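Long-range contacts in glycosyl hydrolase BlGH5_18 (Bifidobacterium longum subsp. infantis, PDB 7LQX), which probably hydrolyses glycosidic bonds in N-glycan breakdown as a glycoside hydrolase of family 5, subfamily 18: residues K198-H203 and L225-T230; D269-L274 and N305-T310. One frame throughout, in Å; residues are numbered along the deposited sequence. Where two conformers were deposited one is given.

In the fold
Both contacts lie in the (beta/alpha)8 barrel expected of a family 5 glycoside hydrolase. Contact 1 sets strand five (200-202) against the loop entering strand six (229-233). Contact 2 pairs strands seven and eight, 272-277 and 306-312. Their centres are about 11 Å apart. Strands six and seven are neighbours, joined by T229 O and W273 N, 2.8 Å apart in a probable hydrogen bond. R270, just before strand seven, is a second tie, its NE probably hydrogen-bonded to T229 OG1 at 2.8 Å. The selenium of M228 packs 3.4 Å from W307 CD2. In this family the catalytic glutamates sit at the C-terminal ends of strands four and seven. Contact 2 holds the first half of strand seven, leading to that end.

Contact 1 of 2, residues K198-H203 and L225-T230; sequences KHVALH and LGDMTT
D227 reaches back to A201 and bonds both its amide nitrogen and its carbonyl oxygen. This is where the probable (beta/alpha)8 barrel closes, between strand 200-202 and the loop leading into strand 229-233. D227 CB heads toward 198-203. CG stands anti to the residue's own carbonyl carbon (chi1 -69°), which brings the carboxylate beside A201. OD2 accepts the A201 N-H at 2.9 Å in a nearly straight bond (163°). The donor comes from the anti side of the carboxylate and somewhat out of its plane. D227 N returns a bond to A201 O, also 2.9 Å. The other carboxylate oxygen, OD1, forms a salt bridge with R196, so the group is held at both oxygens. G226 CA passes 3.1 Å from A201 O, which its lack of a side chain allows; its positive phi also suits glycine.

Further along, the L202 and M228 side chains cross at a slant. L202 CD2 meets M228 CB at 3.8 Å and lies 3.4 Å from M228 N. That buried nitrogen has no polar partner in the model. M228 is a selenomethionine. Its chain bends near the end and brings CE to 4.0 Å from L202 CD1.

L225 O lies near the H203 ring plane, beside its CD2-NE2 edge. NE2 bonds Q221 O and ND1 bonds E205, so the ring is fixed from both nitrogens. Water 2 sits between the segments. It accepts the H203 N-H at 3.0 Å, with L225 O and M228 O within bonding distance. Water 1 is a second link, accepting from T230 N within bonding distance of H203 O. At the far end T230 OG1 bonds H203 O. It lies between the backbone N and carbonyl carbon (chi1 64°) and donates at 2.8 Å, slightly tilted from the carbonyl plane.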
loop_
_atom_site.group_PDB
_atom_site.type_symbol
_atom_site.label_atom_id
_atom_site.label_comp_id
_atom_site.label_asym_id
_atom_site.label_seq_id
_atom_site.Cartn_x
_atom_site.Cartn_y
_atom_site.Cartn_z
ATOM N N LYS A 198 0.107 25.354 -22.412
ATOM C CA LYS A 198 1.051 25.859 -21.426
ATOM C C LYS A 198 2.006 24.810 -20.881
ATOM O O LYS A 198 3.105 25.169 -20.453
ATOM C CB LYS A 198 0.298 26.458 -20.230
ATOM C CG LYS A 198 -0.583 27.641 -20.571
ATOM C CD LYS A 198 -1.395 28.058 -19.353
ATOM C CE LYS A 198 -2.211 29.312 -19.607
ATOM N NZ LYS A 198 -2.716 29.888 -18.324
ATOM N N HIS A 199 1.619 23.532 -20.893
ATOM C CA HIS A 199 2.387 22.460 -20.275
ATOM C C HIS A 199 2.225 21.190 -21.093
ATOM O O HIS A 199 1.193 20.982 -21.732
ATOM C CB HIS A 199 1.891 22.201 -18.846
ATOM C CG HIS A 199 1.989 23.396 -17.960
ATOM N ND1 HIS A 199 0.894 24.146 -17.587
ATOM C CD2 HIS A 199 3.061 23.976 -17.374
ATOM C CE1 HIS A 199 1.292 25.148 -16.826
ATOM N NE2 HIS A 199 2.602 25.065 -16.679
ATOM N N VAL A 200 3.247 20.347 -21.080
ATOM C CA VAL A 200 3.135 19.068 -21.767
ATOM C C VAL A 200 2.296 18.101 -20.938
ATOM O O VAL A 200 2.267 18.143 -19.699
ATOM C CB VAL A 200 4.499 18.445 -22.136
ATOM C CG1 VAL A 200 5.248 19.355 -23.120
ATOM C CG2 VAL A 200 5.332 18.133 -20.910
ATOM N N ALA A 201 1.607 17.222 -21.658
ATOM C CA ALA A 201 0.873 16.095 -21.102
ATOM C C ALA A 201 1.371 14.853 -21.820
ATOM O O ALA A 201 1.297 14.774 -23.050
ATOM C CB ALA A 201 -0.631 16.269 -21.319
ATOM N N LEU A 202 1.867 13.889 -21.049
ATOM C CA LEU A 202 2.539 12.718 -21.574
ATOM C C LEU A 202 2.019 11.465 -20.887
ATOM O O LEU A 202 1.457 11.517 -19.787
ATOM C CB LEU A 202 4.054 12.768 -21.285
ATOM C CG LEU A 202 4.737 14.081 -21.644
ATOM C CD1 LEU A 202 6.140 14.166 -21.088
ATOM C CD2 LEU A 202 4.778 14.265 -23.146
ATOM N N HIS A 203 2.260 10.323 -21.521
ATOM C CA HIS A 203 2.070 9.033 -20.861
ATOM C C HIS A 203 3.307 8.177 -21.101
ATOM O O HIS A 203 4.081 8.415 -22.032
ATOM C CB HIS A 203 0.772 8.327 -21.288
ATOM C CG HIS A 203 0.734 7.945 -22.725
ATOM N ND1 HIS A 203 0.976 6.657 -23.155
ATOM C CD2 HIS A 203 0.488 8.676 -23.837
ATOM C CE1 HIS A 203 0.887 6.613 -24.471
ATOM N NE2 HIS A 203 0.602 7.826 -24.909
ATOM N N LEU A 225 -0.619 9.856 -28.727
ATOM C CA LEU A 225 -1.322 10.485 -27.620
ATOM C C LEU A 225 -0.312 11.131 -26.689
ATOM O O LEU A 225 0.762 10.575 -26.441
ATOM C CB LEU A 225 -2.172 9.464 -26.865
ATOM C CG LEU A 225 -3.291 8.863 -27.717
ATOM C CD1 LEU A 225 -4.076 7.837 -26.900
ATOM C CD2 LEU A 225 -4.237 9.916 -28.292
ATOM N N GLY A 226 -0.655 12.309 -26.180
ATOM C CA GLY A 226 0.292 13.109 -25.434
ATOM C C GLY A 226 1.220 13.846 -26.381
ATOM O O GLY A 226 1.233 13.605 -27.584
ATOM N N ASP A 227 2.031 14.750 -25.823
ATOM C CA ASP A 227 2.793 15.683 -26.651
ATOM C C ASP A 227 4.114 15.133 -27.165
ATOM O O ASP A 227 4.637 15.662 -28.152
ATOM C CB ASP A 227 3.058 16.960 -25.855
ATOM C CG ASP A 227 1.804 17.758 -25.614
ATOM O OD1 ASP A 227 1.073 18.017 -26.588
ATOM O OD2 ASP A 227 1.541 18.135 -24.458
HETATM N N MSE A 228 4.677 14.116 -26.525
HETATM C CA MSE A 228 5.941 13.546 -26.968
HETATM C C MSE A 228 5.910 12.053 -26.710
HETATM O O MSE A 228 5.306 11.603 -25.737
HETATM C CB MSE A 228 7.120 14.117 -26.180
HETATM C CG MSE A 228 7.253 15.607 -26.242
HETATM SE SE MSE A 228 8.925 16.262 -25.525
HETATM C CE MSE A 228 8.512 16.186 -23.671
ATOM N N THR A 229 6.625 11.286 -27.520
ATOM C CA THR A 229 6.814 9.880 -27.213
ATOM C C THR A 229 7.808 9.768 -26.073
ATOM O O THR A 229 8.888 10.359 -26.133
ATOM C CB THR A 229 7.391 9.154 -28.419
ATOM O OG1 THR A 229 6.504 9.323 -29.529
ATOM C CG2 THR A 229 7.577 7.677 -28.111
ATOM N N THR A 230 7.471 8.997 -25.051
ATOM C CA THR A 230 8.429 8.688 -24.001
ATOM C C THR A 230 8.959 7.279 -24.227
ATOM O O THR A 230 8.200 6.370 -24.573
ATOM C CB THR A 230 7.800 8.792 -22.610
ATOM O OG1 THR A 230 6.768 7.816 -22.473
ATOM C CG2 THR A 230 7.222 10.179 -22.371
HETATM O O HOH W 1 4.678 7.882 -25.058
HETATM O O HOH W 2 2.926 10.829 -24.451
#

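Contact 2 of 2, residues D269-L274 and N305-T310; sequences DRPVWL and NLWGVT
The W273 indole has the W307 ring on one face and T310 at its edge. The indoles form an edge-to-face pair: the edge of W307 meets the W273 face, with planes at 64°. W307 CZ3 comes to 3.6 Å from W273 CD2, toward the rim. At the W273 edge, NE1 donates to T310 OG1 at 2.7 Å, and the oxygen lies in the ring plane. G308 O is also near that plane, 3.5 Å from W273 CD1. The Y102 ring meets W273 as well. P271 CB packs against W307 CB at 3.7 Å.

The strands run parallel, their axes 16° apart. V272 pairs with L306 and L274 with V309. Between these pairs W307 and G308 stand against W273 alone, a bulge in the 306-310 strand. W307 N bonds V272 O at 2.8 Å, and L274 N bonds G308 O at 3.0 Å. At the start of the strands, N305 ND2 donates to R270 O at 2.9 Å from above the carbonyl plane.

T310 OG1 is also hydrogen-bonded to H62 NE2. The hydroxyl thus has two partners. OG1 accepts from NE1, which with the W307 edge on the W273 face probably helps hold the indole's rotation.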
loop_
_atom_site.group_PDB
_atom_site.type_symbol
_atom_site.label_atom_id
_atom_site.label_comp_id
_atom_site.label_asym_id
_atom_site.label_seq_id
_atom_site.Cartn_x
_atom_site.Cartn_y
_atom_site.Cartn_z
ATOM N N ASP A 269 7.229 15.464 -37.023
ATOM C CA ASP A 269 8.025 16.318 -36.153
ATOM C C ASP A 269 7.838 15.996 -34.673
ATOM O O ASP A 269 8.371 16.714 -33.829
ATOM C CB ASP A 269 7.704 17.789 -36.449
ATOM C CG ASP A 269 7.972 18.153 -37.892
ATOM O OD1 ASP A 269 9.048 17.780 -38.397
ATOM O OD2 ASP A 269 7.101 18.784 -38.523
ATOM N N ARG A 270 7.119 14.928 -34.341
ATOM C CA ARG A 270 6.864 14.618 -32.940
ATOM C C ARG A 270 8.170 14.409 -32.181
ATOM O O ARG A 270 9.021 13.622 -32.621
ATOM C CB ARG A 270 6.016 13.360 -32.841
ATOM C CG ARG A 270 5.728 12.959 -31.404
ATOM C CD ARG A 270 4.862 11.737 -31.392
ATOM N NE ARG A 270 4.514 11.188 -30.079
ATOM C CZ ARG A 270 3.458 11.553 -29.357
ATOM N NH1 ARG A 270 2.674 12.535 -29.772
ATOM N NH2 ARG A 270 3.206 10.942 -28.200
ATOM N N PRO A 271 8.368 15.079 -31.047
ATOM C CA PRO A 271 9.582 14.836 -30.258
ATOM C C PRO A 271 9.572 13.461 -29.616
ATOM O O PRO A 271 8.529 12.951 -29.200
ATOM C CB PRO A 271 9.548 15.940 -29.188
ATOM C CG PRO A 271 8.571 16.973 -29.709
ATOM C CD PRO A 271 7.557 16.167 -30.474
ATOM N N VAL A 272 10.762 12.874 -29.536
ATOM C CA VAL A 272 11.009 11.639 -28.804
ATOM C C VAL A 272 11.825 11.987 -27.565
ATOM O O VAL A 272 12.946 12.492 -27.673
ATOM C CB VAL A 272 11.765 10.618 -29.666
ATOM C CG1 VAL A 272 12.057 9.374 -28.847
ATOM C CG2 VAL A 272 10.966 10.263 -30.901
ATOM N N TRP A 273 11.284 11.695 -26.386
ATOM C CA TRP A 273 11.986 11.908 -25.127
ATOM C C TRP A 273 12.504 10.558 -24.639
ATOM O O TRP A 273 11.715 9.673 -24.309
ATOM C CB TRP A 273 11.030 12.530 -24.107
ATOM C CG TRP A 273 11.679 12.876 -22.801
ATOM C CD1 TRP A 273 13.005 12.826 -22.511
ATOM C CD2 TRP A 273 11.027 13.341 -21.611
ATOM N NE1 TRP A 273 13.228 13.211 -21.211
ATOM C CE2 TRP A 273 12.029 13.549 -20.641
ATOM C CE3 TRP A 273 9.701 13.613 -21.277
ATOM C CZ2 TRP A 273 11.741 13.999 -19.356
ATOM C CZ3 TRP A 273 9.417 14.071 -20.011
ATOM C CH2 TRP A 273 10.433 14.257 -19.059
ATOM N N LEU A 274 13.825 10.398 -24.637
ATOM C CA LEU A 274 14.475 9.286 -23.945
ATOM C C LEU A 274 14.368 9.608 -22.459
ATOM O O LEU A 274 15.280 10.159 -21.837
ATOM C CB LEU A 274 15.910 9.171 -24.408
ATOM C CG LEU A 274 16.661 7.929 -23.955
ATOM C CD1 LEU A 274 15.898 6.650 -24.209
ATOM C CD2 LEU A 274 18.007 7.903 -24.679
ATOM N N ASN A 305 14.642 13.254 -34.279
ATOM C CA ASN A 305 13.538 13.663 -33.424
ATOM C C ASN A 305 13.877 13.584 -31.940
ATOM O O ASN A 305 13.000 13.818 -31.108
ATOM C CB ASN A 305 12.304 12.805 -33.700
ATOM C CG ASN A 305 11.726 13.045 -35.075
ATOM O OD1 ASN A 305 12.380 12.802 -36.083
ATOM N ND2 ASN A 305 10.491 13.515 -35.122
ATOM N N LEU A 306 15.115 13.256 -31.585
ATOM C CA LEU A 306 15.460 13.136 -30.173
ATOM C C LEU A 306 15.414 14.507 -29.504
ATOM O O LEU A 306 16.190 15.405 -29.838
ATOM C CB LEU A 306 16.838 12.503 -30.006
ATOM C CG LEU A 306 17.199 12.216 -28.540
ATOM C CD1 LEU A 306 16.244 11.221 -27.895
ATOM C CD2 LEU A 306 18.634 11.724 -28.416
ATOM N N TRP A 307 14.534 14.644 -28.516
ATOM C CA TRP A 307 14.284 15.907 -27.836
ATOM C C TRP A 307 15.100 16.045 -26.566
ATOM O O TRP A 307 15.447 17.166 -26.176
ATOM C CB TRP A 307 12.790 15.958 -27.493
ATOM C CG TRP A 307 12.329 17.068 -26.611
ATOM C CD1 TRP A 307 11.841 18.275 -27.005
ATOM C CD2 TRP A 307 12.239 17.048 -25.182
ATOM N NE1 TRP A 307 11.483 19.024 -25.911
ATOM C CE2 TRP A 307 11.717 18.292 -24.780
ATOM C CE3 TRP A 307 12.560 16.107 -24.206
ATOM C CZ2 TRP A 307 11.509 18.617 -23.446
ATOM C CZ3 TRP A 307 12.352 16.435 -22.884
ATOM C CH2 TRP A 307 11.832 17.673 -22.515
ATOM N N GLY A 308 15.392 14.945 -25.902
ATOM C CA GLY A 308 16.095 15.013 -24.634
ATOM C C GLY A 308 16.436 13.635 -24.124
ATOM O O GLY A 308 15.861 12.632 -24.555
ATOM N N VAL A 309 17.390 13.605 -23.190
ATOM C CA VAL A 309 17.863 12.388 -22.544
ATOM C C VAL A 309 17.820 12.630 -21.045
ATOM O O VAL A 309 18.373 13.621 -20.560
ATOM C CB VAL A 309 19.304 12.036 -22.970
ATOM C CG1 VAL A 309 19.772 10.781 -22.232
ATOM C CG2 VAL A 309 19.394 11.878 -24.480
ATOM N N THR A 310 17.177 11.724 -20.319
ATOM C CA THR A 310 17.020 11.832 -18.869
ATOM C C THR A 310 17.542 10.552 -18.243
ATOM O O THR A 310 16.936 9.488 -18.385
ATOM C CB THR A 310 15.559 12.109 -18.524
ATOM O OG1 THR A 310 15.115 13.230 -19.310
ATOM C CG2 THR A 310 15.380 12.405 -17.054
#